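Local coordinates for glutaredoxin (Chlorella sorokiniana, PDB 4I2U), which binds glutathione and, as a glutaredoxin of the thioredoxin fold, probably catalyses glutathione-dependent thiol-disulfide exchange in cell redox homeostasis, at residues A[14-19]-A[103-108]; A[33-38]-A[74-79]; A[47-52]-A[57-62]; A[79-84]-A[88-93]. All blocks are in the same frame, centred on the assembly; numbering follows the deposited sequence.

The four contacts are built around one mixed four-stranded sheet of the thioredoxin fold. Contacts 1 and 2, with centres about 7 Å apart, meet where strands 17-21 and 73-76 run antiparallel, and Phe75 N reaches Val18 O at 2.8 Å. Contact 4, its centre also about 7 Å from that of contact 2, shares Gln79 and continues the hairpin into strand 79-82. Contact 3 lies on the opposite side of the chain's centre, about 20 Å from contact 4, centre to centre, yet both touch the same glutathione: Gln59 holds the carboxylate at one end of the tripeptide and Gly84 the carboxylate at the other. Contact 1 closes the loop within which the other three are nested.

Contact 1: A[14-19]-A[103-108]; sequences GNKVVI and AGVLLE
Lys16 NZ donates a hydrogen bond to Ala103 O at 2.9 Å, tilted 23° from the carbonyl plane and making a C=O...N angle of 134°. The lysine chain bends at chi2 (-66°) and again at chi4, which brings the methylenes past Val105 and NZ to the carbonyl. CB and CG both rest on Val105 CG1, the former at 3.6 Å, while CD and CE pass close to Ala103 O before the ammonium arrives. Deeper in, Val17 CG2 meets Val105 CG2 at 4.2 Å, and both valines also pack on Leu100 of helix 95-102. The acceptor is a carbonyl at the C-terminal end of that helix, where Gly104, with its positive phi, completes a Schellman motif. On the other side Lys16 follows helix 3-14 and leads into strand 17-21, its backbone bonded to Asp77; the Asp77 carboxylate makes a further, long and weak ion pair with NZ. A positive charge placed at the carbonyl end of a helix, with an acid nearby, is likely to be favoured by the helix dipole, while the aliphatic part of the same side chain covers Val105.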
loop_
_atom_site.group_PDB
_atom_site.type_symbol
_atom_site.label_atom_id
_atom_site.label_comp_id
_atom_site.label_asym_id
_atom_site.label_seq_id
_atom_site.Cartn_x
_atom_site.Cartn_y
_atom_site.Cartn_z
ATOM N N GLY A 14 0.357 7.602 -9.368
ATOM C CA GLY A 14 0.712 8.962 -9.008
ATOM C C GLY A 14 1.400 9.102 -7.667
ATOM O O GLY A 14 1.857 10.185 -7.342
ATOM N N ASN A 15 1.482 8.018 -6.896
ATOM C CA ASN A 15 2.095 8.031 -5.572
ATOM C C ASN A 15 2.932 6.790 -5.431
ATOM O O ASN A 15 2.461 5.708 -5.745
ATOM C CB ASN A 15 1.028 8.043 -4.493
ATOM C CG ASN A 15 0.115 9.220 -4.609
ATOM O OD1 ASN A 15 0.442 10.310 -4.137
ATOM N ND2 ASN A 15 -1.015 9.038 -5.272
ATOM N N LYS A 16 4.162 6.925 -4.960
ATOM C CA LYS A 16 5.090 5.811 -4.934
ATOM C C LYS A 16 4.759 4.736 -3.910
ATOM O O LYS A 16 5.103 3.590 -4.112
ATOM C CB LYS A 16 6.506 6.332 -4.674
ATOM C CG LYS A 16 7.070 7.201 -5.781
ATOM C CD LYS A 16 7.282 6.393 -7.034
ATOM C CE LYS A 16 7.931 7.218 -8.123
ATOM N NZ LYS A 16 8.956 6.439 -8.864
ATOM N N VAL A 17 4.167 5.098 -2.778
ATOM C CA VAL A 17 3.898 4.136 -1.720
ATOM C C VAL A 17 2.452 4.297 -1.325
ATOM O O VAL A 17 2.062 5.340 -0.781
ATOM C CB VAL A 17 4.825 4.344 -0.512
ATOM C CG1 VAL A 17 4.506 3.328 0.550
ATOM C CG2 VAL A 17 6.270 4.236 -0.949
ATOM N N VAL A 18 1.641 3.294 -1.645
ATOM C CA VAL A 18 0.209 3.346 -1.396
ATOM C C VAL A 18 -0.236 2.147 -0.581
ATOM O O VAL A 18 0.150 1.010 -0.872
ATOM C CB VAL A 18 -0.572 3.377 -2.735
ATOM C CG1 VAL A 18 -2.076 3.372 -2.501
ATOM C CG2 VAL A 18 -0.172 4.597 -3.551
ATOM N N ILE A 19 -1.066 2.382 0.420
ATOM C CA ILE A 19 -1.662 1.296 1.176
ATOM C C ILE A 19 -3.165 1.532 1.243
ATOM O O ILE A 19 -3.624 2.540 1.800
ATOM C CB ILE A 19 -1.008 1.123 2.564
ATOM C CG1 ILE A 19 -1.691 -0.017 3.309
ATOM C CG2 ILE A 19 -1.004 2.428 3.387
ATOM C CD1 ILE A 19 -0.898 -0.510 4.514
ATOM N N ALA A 103 12.352 2.704 -6.455
ATOM C CA ALA A 103 11.276 3.653 -6.702
ATOM C C ALA A 103 11.706 5.092 -6.461
ATOM O O ALA A 103 10.959 6.021 -6.760
ATOM C CB ALA A 103 10.070 3.308 -5.832
ATOM N N GLY A 104 12.907 5.282 -5.921
ATOM C CA GLY A 104 13.452 6.609 -5.715
ATOM C C GLY A 104 13.008 7.312 -4.445
ATOM O O GLY A 104 13.174 8.522 -4.321
ATOM N N VAL A 105 12.455 6.573 -3.494
ATOM C CA VAL A 105 11.935 7.176 -2.275
ATOM C C VAL A 105 12.702 6.763 -1.030
ATOM O O VAL A 105 12.305 7.106 0.091
ATOM C CB VAL A 105 10.415 6.873 -2.075
ATOM C CG1 VAL A 105 9.607 7.443 -3.217
ATOM C CG2 VAL A 105 10.150 5.380 -1.897
ATOM N N LEU A 106 13.800 6.036 -1.225
ATOM C CA LEU A 106 14.667 5.641 -0.123
ATOM C C LEU A 106 16.096 5.737 -0.589
ATOM O O LEU A 106 16.444 5.211 -1.648
ATOM C CB LEU A 106 14.327 4.214 0.326
ATOM C CG LEU A 106 15.186 3.569 1.414
ATOM C CD1 LEU A 106 15.115 4.380 2.708
ATOM C CD2 LEU A 106 14.735 2.141 1.662
ATOM N N LEU A 107 16.925 6.416 0.193
ATOM C CA LEU A 107 18.361 6.456 -0.034
ATOM C C LEU A 107 19.076 5.326 0.681
ATOM O O LEU A 107 18.603 4.822 1.702
ATOM C CB LEU A 107 18.934 7.768 0.515
ATOM C CG LEU A 107 18.335 9.046 -0.054
ATOM C CD1 LEU A 107 18.861 10.264 0.704
ATOM C CD2 LEU A 107 18.644 9.163 -1.529
ATOM N N GLU A 108 20.247 4.949 0.171
ATOM C CA GLU A 108 21.174 4.133 0.931
ATOM C C GLU A 108 21.693 4.980 2.093
ATOM O O GLU A 108 21.894 6.183 1.941
ATOM C CB GLU A 108 22.338 3.672 0.047
ATOM C CG GLU A 108 21.897 2.974 -1.229
ATOM C CD GLU A 108 22.798 1.809 -1.607
ATOM O OE1 GLU A 108 23.191 1.040 -0.701
ATOM O OE2 GLU A 108 23.113 1.663 -2.810
#

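Contact 2: A[33-38]-A[74-79]; sequences RALEKF and VFIDGQ
Helix 26-36 lies against one face of the central sheet, and Leu35 is the side chain that spans the gap to strand 73-76. Its two methyls divide the work. CD1 faces Val74 CG1 at 4.4 Å, while CD2 reaches the CD1 tip of Ile76 at 4.2 Å, so the leucine fork straddles two residues that point to the same side of the strand. Ile76 meets it with both torsions near -60° (chi1 -53°, chi2 -58°), which directs CD1 out toward Leu35. All three residues are buried and no polar bond crosses; the nearest CA atoms, those of Leu35 and Val74, are 9.8 Å apart, a spacing filled by side chains alone. Leu96 and Leu100 of helix 95-102 enlarge the same apolar layer, touching Leu35 and Ile76 respectively. Phe75, between the two strand residues, turns to the other face and packs on helix 55-66. Beyond Ile76 the chain reverses through a type I' turn, closed by paired backbone bonds between Ile76 and Gln79. A mixed sheet of order 2-1-3-4 with the 73-76/79-82 hairpin at one edge, helices 26-36 and 95-102 on one face and 55-66 on the other, marks the thioredoxin fold.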
loop_
_atom_site.group_PDB
_atom_site.type_symbol
_atom_site.label_atom_id
_atom_site.label_comp_id
_atom_site.label_asym_id
_atom_site.label_seq_id
_atom_site.Cartn_x
_atom_site.Cartn_y
_atom_site.Cartn_z
ATOM N N ARG A 33 3.228 0.285 9.877
ATOM C CA ARG A 33 4.412 0.330 10.729
ATOM C C ARG A 33 5.638 -0.184 10.008
ATOM O O ARG A 33 6.740 0.338 10.189
ATOM C CB ARG A 33 4.164 -0.424 12.034
ATOM C CG ARG A 33 3.221 0.325 12.976
ATOM C CD ARG A 33 2.805 -0.513 14.192
ATOM N NE ARG A 33 2.038 0.282 15.154
ATOM C CZ ARG A 33 1.280 -0.222 16.128
ATOM N NH1 ARG A 33 1.169 -1.537 16.287
ATOM N NH2 ARG A 33 0.626 0.602 16.948
ATOM N N ALA A 34 5.470 -1.192 9.165
ATOM C CA ALA A 34 6.585 -1.697 8.377
ATOM C C ALA A 34 7.125 -0.627 7.428
ATOM O O ALA A 34 8.335 -0.406 7.341
ATOM C CB ALA A 34 6.156 -2.928 7.598
ATOM N N LEU A 35 6.239 0.041 6.705
ATOM C CA LEU A 35 6.642 1.096 5.791
ATOM C C LEU A 35 7.275 2.281 6.535
ATOM O O LEU A 35 8.226 2.897 6.036
ATOM C CB LEU A 35 5.432 1.577 4.988
ATOM C CG LEU A 35 4.855 0.538 4.015
ATOM C CD1 LEU A 35 3.476 0.950 3.585
ATOM C CD2 LEU A 35 5.768 0.375 2.815
ATOM N N GLU A 36 6.794 2.570 7.739
ATOM C CA GLU A 36 7.258 3.724 8.500
ATOM C C GLU A 36 8.649 3.532 9.051
ATOM O O GLU A 36 9.251 4.497 9.517
ATOM C CB GLU A 36 6.287 4.043 9.631
ATOM C CG GLU A 36 4.981 4.668 9.144
ATOM C CD GLU A 36 3.861 4.617 10.162
ATOM O OE1 GLU A 36 4.122 4.283 11.334
ATOM O OE2 GLU A 36 2.716 4.908 9.773
ATOM N N LYS A 37 9.195 2.325 8.984
ATOM C CA LYS A 37 10.600 2.125 9.326
ATOM C C LYS A 37 11.492 2.868 8.342
ATOM O O LYS A 37 12.621 3.222 8.671
ATOM C CB LYS A 37 10.962 0.646 9.285
ATOM C CG LYS A 37 10.251 -0.223 10.292
ATOM C CD LYS A 37 10.543 -1.693 10.013
ATOM C CE LYS A 37 9.890 -2.611 11.031
ATOM N NZ LYS A 37 10.633 -2.649 12.320
ATOM N N PHE A 38 11.007 3.082 7.126
ATOM C CA PHE A 38 11.838 3.606 6.044
ATOM C C PHE A 38 11.416 4.959 5.533
ATOM O O PHE A 38 12.256 5.692 4.990
ATOM C CB PHE A 38 11.846 2.609 4.886
ATOM C CG PHE A 38 12.201 1.224 5.312
ATOM C CD1 PHE A 38 13.474 0.953 5.765
ATOM C CD2 PHE A 38 11.262 0.215 5.323
ATOM C CE1 PHE A 38 13.823 -0.307 6.186
ATOM C CE2 PHE A 38 11.609 -1.060 5.741
ATOM C CZ PHE A 38 12.888 -1.319 6.176
ATOM N N VAL A 74 -1.074 -3.251 -0.642
ATOM C CA VAL A 74 0.070 -2.338 -0.667
ATOM C C VAL A 74 0.714 -2.340 -2.049
ATOM O O VAL A 74 0.932 -3.407 -2.653
ATOM C CB VAL A 74 1.090 -2.744 0.398
ATOM C CG1 VAL A 74 2.256 -1.793 0.435
ATOM C CG2 VAL A 74 0.408 -2.819 1.770
ATOM N N PHE A 75 1.020 -1.136 -2.534
ATOM C CA PHE A 75 1.609 -0.937 -3.857
ATOM C C PHE A 75 2.848 -0.053 -3.749
ATOM O O PHE A 75 2.816 1.005 -3.095
ATOM C CB PHE A 75 0.625 -0.252 -4.795
ATOM C CG PHE A 75 -0.599 -1.042 -5.104
ATOM C CD1 PHE A 75 -1.652 -1.112 -4.213
ATOM C CD2 PHE A 75 -0.712 -1.676 -6.328
ATOM C CE1 PHE A 75 -2.796 -1.811 -4.536
ATOM C CE2 PHE A 75 -1.853 -2.384 -6.647
ATOM C CZ PHE A 75 -2.901 -2.439 -5.759
ATOM N N ILE A 76 3.948 -0.485 -4.365
ATOM C CA ILE A 76 5.176 0.293 -4.424
ATOM C C ILE A 76 5.429 0.614 -5.888
ATOM O O ILE A 76 5.624 -0.282 -6.712
ATOM C CB ILE A 76 6.376 -0.500 -3.868
ATOM C CG1 ILE A 76 6.101 -1.045 -2.459
ATOM C CG2 ILE A 76 7.616 0.371 -3.896
ATOM C CD1 ILE A 76 5.759 0.004 -1.406
ATOM N N ASP A 77 5.390 1.888 -6.225
ATOM C CA ASP A 77 5.568 2.354 -7.600
ATOM C C ASP A 77 4.628 1.624 -8.559
ATOM O O ASP A 77 4.990 1.281 -9.689
ATOM C CB ASP A 77 7.025 2.191 -8.039
ATOM C CG ASP A 77 7.486 3.272 -9.015
ATOM O OD1 ASP A 77 6.662 4.129 -9.413
ATOM O OD2 ASP A 77 8.675 3.230 -9.362
ATOM N N GLY A 78 3.403 1.396 -8.115
ATOM C CA GLY A 78 2.391 0.748 -8.932
ATOM C C GLY A 78 2.352 -0.766 -8.831
ATOM O O GLY A 78 1.390 -1.380 -9.307
ATOM N N GLN A 79 3.353 -1.376 -8.196
ATOM C CA GLN A 79 3.435 -2.823 -8.089
ATOM C C GLN A 79 2.780 -3.323 -6.813
ATOM O O GLN A 79 3.214 -2.982 -5.700
ATOM C CB GLN A 79 4.891 -3.268 -8.120
ATOM C CG GLN A 79 5.029 -4.761 -8.044
ATOM C CD GLN A 79 6.460 -5.230 -8.114
ATOM O OE1 GLN A 79 7.409 -4.434 -8.094
ATOM N NE2 GLN A 79 6.631 -6.537 -8.229
#

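Contact 3: A[47-52]-A[57-62]; sequences IELDGR and AIQDYL. With GSH (glutathione), chain B.
Ile58 opens the contact by meeting Leu49 and Arg52 with different branches. Its CG2 lies 3.7 Å from Leu49 CD2, and its CD1 closes to 3.2 Å on Arg52 NE, the two side chains crossing at about a right angle. That guanidinium has its charged partner in Asp54, so the methyl only packs beside it. Next comes Gln59, whose CG touches Leu49 CD1 at 3.7 Å while the extended chain carries its amide on to the ligand. There NE2 donates to O32 of glutathione at 2.8 Å in a nearly straight bond (163°), and also to Arg69 O. OE1 accepts a hydrogen bond from a water that also donates to Leu49 O, and another from Lys22 NZ, which itself binds the tripeptide; the amide is thus fixed in rotation through both of its polar atoms. A leucine here would probably leave the glycyl carboxylate of glutathione without this donor and the bridging water without its amide acceptor. One turn after Ile58, Leu62 CD1 meets Leu49 CD1 at 4.1 Å. Helix 55-66 in this way packs against the loop that leaves strand 45-48, with Phe20 of strand 17-21 touching Ile58 and Leu62, and Val8 of helix 3-14 covering Ile58.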
loop_
_atom_site.group_PDB
_atom_site.type_symbol
_atom_site.label_atom_id
_atom_site.label_comp_id
_atom_site.label_asym_id
_atom_site.label_seq_id
_atom_site.Cartn_x
_atom_site.Cartn_y
_atom_site.Cartn_z
ATOM N N ILE A 47 -5.115 5.056 2.001
ATOM C CA ILE A 47 -6.486 5.299 1.566
ATOM C C ILE A 47 -7.384 4.437 2.459
ATOM O O ILE A 47 -7.334 3.207 2.368
ATOM C CB ILE A 47 -6.686 4.934 0.075
ATOM C CG1 ILE A 47 -5.673 5.632 -0.856
ATOM C CG2 ILE A 47 -8.130 5.206 -0.334
ATOM C CD1 ILE A 47 -5.696 7.145 -0.815
ATOM N N GLU A 48 -8.149 5.077 3.343
ATOM C CA GLU A 48 -8.967 4.364 4.318
ATOM C C GLU A 48 -10.335 4.052 3.742
ATOM O O GLU A 48 -11.190 4.936 3.602
ATOM C CB GLU A 48 -9.105 5.148 5.616
ATOM C CG GLU A 48 -7.773 5.514 6.266
ATOM C CD GLU A 48 -6.903 4.335 6.689
ATOM O OE1 GLU A 48 -7.349 3.186 6.747
ATOM O OE2 GLU A 48 -5.717 4.595 7.007
ATOM N N LEU A 49 -10.570 2.786 3.475
ATOM C CA LEU A 49 -11.766 2.322 2.792
ATOM C C LEU A 49 -12.964 2.177 3.723
ATOM O O LEU A 49 -14.078 1.971 3.241
ATOM C CB LEU A 49 -11.472 1.007 2.080
ATOM C CG LEU A 49 -10.326 1.096 1.079
ATOM C CD1 LEU A 49 -10.148 -0.216 0.339
ATOM C CD2 LEU A 49 -10.530 2.212 0.096
ATOM N N ASP A 50 -12.761 2.272 5.036
ATOM C CA ASP A 50 -13.869 2.420 5.961
ATOM C C ASP A 50 -14.316 3.888 6.090
ATOM O O ASP A 50 -15.416 4.159 6.571
ATOM C CB ASP A 50 -13.530 1.808 7.323
ATOM C CG ASP A 50 -12.334 2.460 8.004
ATOM O OD1 ASP A 50 -11.305 2.690 7.346
ATOM O OD2 ASP A 50 -12.397 2.727 9.228
ATOM N N GLY A 51 -13.482 4.825 5.640
ATOM C CA GLY A 51 -13.843 6.238 5.607
ATOM C C GLY A 51 -14.509 6.620 4.294
ATOM O O GLY A 51 -15.529 7.310 4.288
ATOM N N ARG A 52 -13.929 6.190 3.182
ATOM C CA ARG A 52 -14.530 6.417 1.871
ATOM C C ARG A 52 -15.881 5.753 1.773
ATOM O O ARG A 52 -16.010 4.552 2.057
ATOM C CB ARG A 52 -13.632 5.883 0.758
ATOM C CG ARG A 52 -12.387 6.718 0.578
ATOM C CD ARG A 52 -11.675 6.413 -0.698
ATOM N NE ARG A 52 -12.501 6.675 -1.878
ATOM C CZ ARG A 52 -12.207 7.552 -2.837
ATOM N NH1 ARG A 52 -11.112 8.301 -2.784
ATOM N NH2 ARG A 52 -13.022 7.685 -3.865
ATOM N N ALA A 57 -16.665 -0.571 -3.326
ATOM C CA ALA A 57 -16.396 -0.566 -4.764
ATOM C C ALA A 57 -14.897 -0.583 -5.030
ATOM O O ALA A 57 -14.418 -1.185 -6.000
ATOM C CB ALA A 57 -17.033 0.639 -5.435
ATOM N N ILE A 58 -14.141 0.129 -4.212
ATOM C CA ILE A 58 -12.695 0.118 -4.348
ATOM C C ILE A 58 -12.140 -1.266 -4.035
ATOM O O ILE A 58 -11.276 -1.775 -4.750
ATOM C CB ILE A 58 -12.050 1.211 -3.471
ATOM C CG1 ILE A 58 -12.400 2.586 -4.052
ATOM C CG2 ILE A 58 -10.540 1.033 -3.391
ATOM C CD1 ILE A 58 -12.109 3.721 -3.139
ATOM N N GLN A 59 -12.651 -1.907 -2.993
ATOM C CA GLN A 59 -12.231 -3.271 -2.704
ATOM C C GLN A 59 -12.566 -4.215 -3.843
ATOM O O GLN A 59 -11.779 -5.109 -4.139
ATOM C CB GLN A 59 -12.865 -3.791 -1.426
ATOM C CG GLN A 59 -12.340 -3.106 -0.172
ATOM C CD GLN A 59 -12.888 -3.738 1.094
ATOM O OE1 GLN A 59 -13.873 -3.275 1.668
ATOM N NE2 GLN A 59 -12.272 -4.831 1.523
ATOM N N ASP A 60 -13.727 -4.031 -4.466
ATOM C CA ASP A 60 -14.108 -4.836 -5.624
ATOM C C ASP A 60 -13.092 -4.689 -6.748
ATOM O O ASP A 60 -12.696 -5.681 -7.364
ATOM C CB ASP A 60 -15.482 -4.405 -6.140
ATOM C CG ASP A 60 -16.621 -4.853 -5.271
ATOM O OD1 ASP A 60 -16.425 -5.750 -4.423
ATOM O OD2 ASP A 60 -17.731 -4.309 -5.486
ATOM N N TYR A 61 -12.660 -3.471 -7.040
ATOM C CA TYR A 61 -11.658 -3.307 -8.071
ATOM C C TYR A 61 -10.338 -3.905 -7.623
ATOM O O TYR A 61 -9.608 -4.484 -8.430
ATOM C CB TYR A 61 -11.478 -1.849 -8.473
ATOM C CG TYR A 61 -10.410 -1.712 -9.528
ATOM C CD1 TYR A 61 -10.523 -2.351 -10.760
ATOM C CD2 TYR A 61 -9.263 -0.982 -9.272
ATOM C CE1 TYR A 61 -9.508 -2.239 -11.719
ATOM C CE2 TYR A 61 -8.249 -0.866 -10.215
ATOM C CZ TYR A 61 -8.378 -1.495 -11.439
ATOM O OH TYR A 61 -7.396 -1.370 -12.412
ATOM N N LEU A 62 -9.968 -3.744 -6.354
ATOM C CA LEU A 62 -8.748 -4.373 -5.869
ATOM C C LEU A 62 -8.764 -5.894 -6.043
ATOM O O LEU A 62 -7.720 -6.506 -6.306
ATOM C CB LEU A 62 -8.464 -3.968 -4.413
ATOM C CG LEU A 62 -8.042 -2.496 -4.255
ATOM C CD1 LEU A 62 -8.161 -2.033 -2.812
ATOM C CD2 LEU A 62 -6.609 -2.296 -4.767
HETATM N N1 GSH B . -3.305 -12.070 6.106
HETATM C CA1 GSH B . -3.960 -10.875 5.553
HETATM C C1 GSH B . -2.905 -9.802 5.475
HETATM O O11 GSH B . -1.756 -10.088 5.863
HETATM O O12 GSH B . -3.182 -8.671 4.999
HETATM C CB1 GSH B . -5.152 -10.528 6.441
HETATM C CG1 GSH B . -5.979 -9.360 5.916
HETATM C CD1 GSH B . -7.415 -9.425 6.406
HETATM O OE1 GSH B . -8.051 -10.482 6.425
HETATM N N2 GSH B . -7.971 -8.284 6.769
HETATM C CA2 GSH B . -9.385 -8.194 7.149
HETATM C C2 GSH B . -10.280 -7.902 5.967
HETATM O O2 GSH B . -9.823 -7.476 4.917
HETATM C CB2 GSH B . -9.575 -7.133 8.233
HETATM S SG2 GSH B . -8.833 -7.629 9.813
HETATM N N3 GSH B . -11.570 -8.172 6.110
HETATM C CA3 GSH B . -12.479 -8.067 4.995
HETATM C C3 GSH B . -12.814 -6.653 4.585
HETATM O O31 GSH B . -12.523 -5.681 5.310
HETATM O O32 GSH B . -13.397 -6.543 3.481
HETATM O O HOH W 1 -15.265 -0.924 2.503
#

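Contact 4: A[79-84]-A[88-93]; sequences QFIGGG and DALARN. With GSH (glutathione), chain B.
The backbone of 79-84 runs from strand 79-82 through three glycines into helix 84-93, with Gly83 as N-cap, and the first turn is tied by Asp88 N donating to Gly84 O at 3.0 Å (168°). One apolar pair spans the segments further out. Leu90 CD1 fits against Ile81, 3.9 Å from its CD1 and about equally far from its O, the two side chains crossing obliquely. In Ile81 chi1 is 64°, which sets CG1 between the backbone N and the carbonyl carbon and lets CD1 reach the leucine; Leu96 of helix 95-102 packs on both. At the ligand end Gly83 and Gly84 present bare backbone. Gly84 N donates to O12 of glutathione at 2.9 Å (164°), Asp85 N bonds to the tripeptide too, and Gly83 CA lies 3.6 Å from O12, where a CB would clash with that oxygen. Around the cap, Asp86 accepts from Gly83 N, and Thr87 OG1 is bonded to Gly83 O. The helix N-terminus should add a favourable field for the bound carboxylate. Main-chain amides at a glycine-rich helix start, holding the gamma-glutamyl carboxylate, form the glutathione site characteristic of glutaredoxins.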
loop_
_atom_site.group_PDB
_atom_site.type_symbol
_atom_site.label_atom_id
_atom_site.label_comp_id
_atom_site.label_asym_id
_atom_site.label_seq_id
_atom_site.Cartn_x
_atom_site.Cartn_y
_atom_site.Cartn_z
ATOM N N GLN A 79 3.353 -1.376 -8.196
ATOM C CA GLN A 79 3.435 -2.823 -8.089
ATOM C C GLN A 79 2.780 -3.323 -6.813
ATOM O O GLN A 79 3.214 -2.982 -5.700
ATOM C CB GLN A 79 4.891 -3.268 -8.120
ATOM C CG GLN A 79 5.029 -4.761 -8.044
ATOM C CD GLN A 79 6.460 -5.230 -8.114
ATOM O OE1 GLN A 79 7.409 -4.434 -8.094
ATOM N NE2 GLN A 79 6.631 -6.537 -8.229
ATOM N N PHE A 80 1.752 -4.157 -6.938
ATOM C CA PHE A 80 1.149 -4.798 -5.781
ATOM C C PHE A 80 2.128 -5.744 -5.113
ATOM O O PHE A 80 2.689 -6.623 -5.773
ATOM C CB PHE A 80 -0.094 -5.566 -6.224
ATOM C CG PHE A 80 -0.724 -6.369 -5.134
ATOM C CD1 PHE A 80 -1.257 -5.747 -4.025
ATOM C CD2 PHE A 80 -0.800 -7.748 -5.208
ATOM C CE1 PHE A 80 -1.838 -6.472 -3.015
ATOM C CE2 PHE A 80 -1.398 -8.467 -4.178
ATOM C CZ PHE A 80 -1.900 -7.820 -3.096
ATOM N N ILE A 81 2.366 -5.562 -3.814
ATOM C CA ILE A 81 3.316 -6.412 -3.104
ATOM C C ILE A 81 2.667 -7.306 -2.055
ATOM O O ILE A 81 3.350 -8.118 -1.428
ATOM C CB ILE A 81 4.469 -5.610 -2.452
ATOM C CG1 ILE A 81 3.966 -4.658 -1.374
ATOM C CG2 ILE A 81 5.258 -4.855 -3.519
ATOM C CD1 ILE A 81 5.085 -4.133 -0.461
ATOM N N GLY A 82 1.362 -7.191 -1.856
ATOM C CA GLY A 82 0.656 -8.055 -0.928
ATOM C C GLY A 82 -0.064 -7.311 0.166
ATOM O O GLY A 82 -0.339 -6.120 0.056
ATOM N N GLY A 83 -0.410 -8.060 1.206
ATOM C CA GLY A 83 -1.107 -7.520 2.356
ATOM C C GLY A 83 -0.190 -7.178 3.510
ATOM O O GLY A 83 0.996 -6.845 3.315
ATOM N N GLY A 84 -0.723 -7.213 4.724
ATOM C CA GLY A 84 0.028 -6.752 5.878
ATOM C C GLY A 84 1.151 -7.689 6.270
ATOM O O GLY A 84 2.283 -7.237 6.531
ATOM N N ASP A 88 5.137 -6.680 6.005
ATOM C CA ASP A 88 6.000 -6.844 7.162
ATOM C C ASP A 88 7.166 -7.789 6.866
ATOM O O ASP A 88 8.310 -7.516 7.234
ATOM C CB ASP A 88 5.176 -7.369 8.328
ATOM C CG ASP A 88 5.970 -7.458 9.589
ATOM O OD1 ASP A 88 6.243 -6.394 10.187
ATOM O OD2 ASP A 88 6.341 -8.594 9.959
ATOM N N ALA A 89 6.889 -8.901 6.203
ATOM C CA ALA A 89 7.941 -9.851 5.837
ATOM C C ALA A 89 8.954 -9.220 4.894
ATOM O O ALA A 89 10.164 -9.409 5.044
ATOM C CB ALA A 89 7.329 -11.079 5.211
ATOM N N LEU A 90 8.478 -8.457 3.920
ATOM C CA LEU A 90 9.379 -7.794 2.975
ATOM C C LEU A 90 10.212 -6.709 3.643
ATOM O O LEU A 90 11.353 -6.482 3.277
ATOM C CB LEU A 90 8.565 -7.220 1.818
ATOM C CG LEU A 90 7.924 -8.277 0.933
ATOM C CD1 LEU A 90 6.868 -7.588 0.083
ATOM C CD2 LEU A 90 8.923 -8.994 0.055
ATOM N N ALA A 91 9.651 -6.042 4.636
ATOM C CA ALA A 91 10.416 -5.077 5.399
ATOM C C ALA A 91 11.568 -5.769 6.099
ATOM O O ALA A 91 12.706 -5.290 6.105
ATOM C CB ALA A 91 9.523 -4.371 6.408
ATOM N N ARG A 92 11.283 -6.906 6.703
ATOM C CA ARG A 92 12.284 -7.618 7.474
ATOM C C ARG A 92 13.351 -8.265 6.592
ATOM O O ARG A 92 14.502 -8.417 7.015
ATOM C CB ARG A 92 11.590 -8.699 8.301
ATOM C CG ARG A 92 12.507 -9.587 9.128
ATOM C CD ARG A 92 11.736 -10.715 9.831
ATOM N NE ARG A 92 10.596 -11.188 9.043
ATOM C CZ ARG A 92 10.077 -12.411 9.100
ATOM N NH1 ARG A 92 9.044 -12.715 8.337
ATOM N NH2 ARG A 92 10.583 -13.341 9.902
ATOM N N ASN A 93 12.974 -8.705 5.394
ATOM C CA ASN A 93 13.902 -9.518 4.614
ATOM C C ASN A 93 14.746 -8.748 3.607
ATOM O O ASN A 93 15.560 -9.359 2.921
ATOM C CB ASN A 93 13.195 -10.722 3.967
ATOM C CG ASN A 93 12.255 -10.345 2.849
ATOM O OD1 ASN A 93 12.340 -9.277 2.247
ATOM N ND2 ASN A 93 11.327 -11.250 2.555
HETATM N N1 GSH B . -3.305 -12.070 6.106
HETATM C CA1 GSH B . -3.960 -10.875 5.553
HETATM C C1 GSH B . -2.905 -9.802 5.475
HETATM O O11 GSH B . -1.756 -10.088 5.863
HETATM O O12 GSH B . -3.182 -8.671 4.999
HETATM C CB1 GSH B . -5.152 -10.528 6.441
HETATM C CG1 GSH B . -5.979 -9.360 5.916
HETATM C CD1 GSH B . -7.415 -9.425 6.406
HETATM O OE1 GSH B . -8.051 -10.482 6.425
HETATM N N2 GSH B . -7.971 -8.284 6.769
HETATM C CA2 GSH B . -9.385 -8.194 7.149
HETATM C C2 GSH B . -10.280 -7.902 5.967
HETATM O O2 GSH B . -9.823 -7.476 4.917
HETATM C CB2 GSH B . -9.575 -7.133 8.233
HETATM S SG2 GSH B . -8.833 -7.629 9.813
HETATM N N3 GSH B . -11.570 -8.172 6.110
HETATM C CA3 GSH B . -12.479 -8.067 4.995
HETATM C C3 GSH B . -12.814 -6.653 4.585
HETATM O O31 GSH B . -12.523 -5.681 5.310
HETATM O O32 GSH B . -13.397 -6.543 3.481
#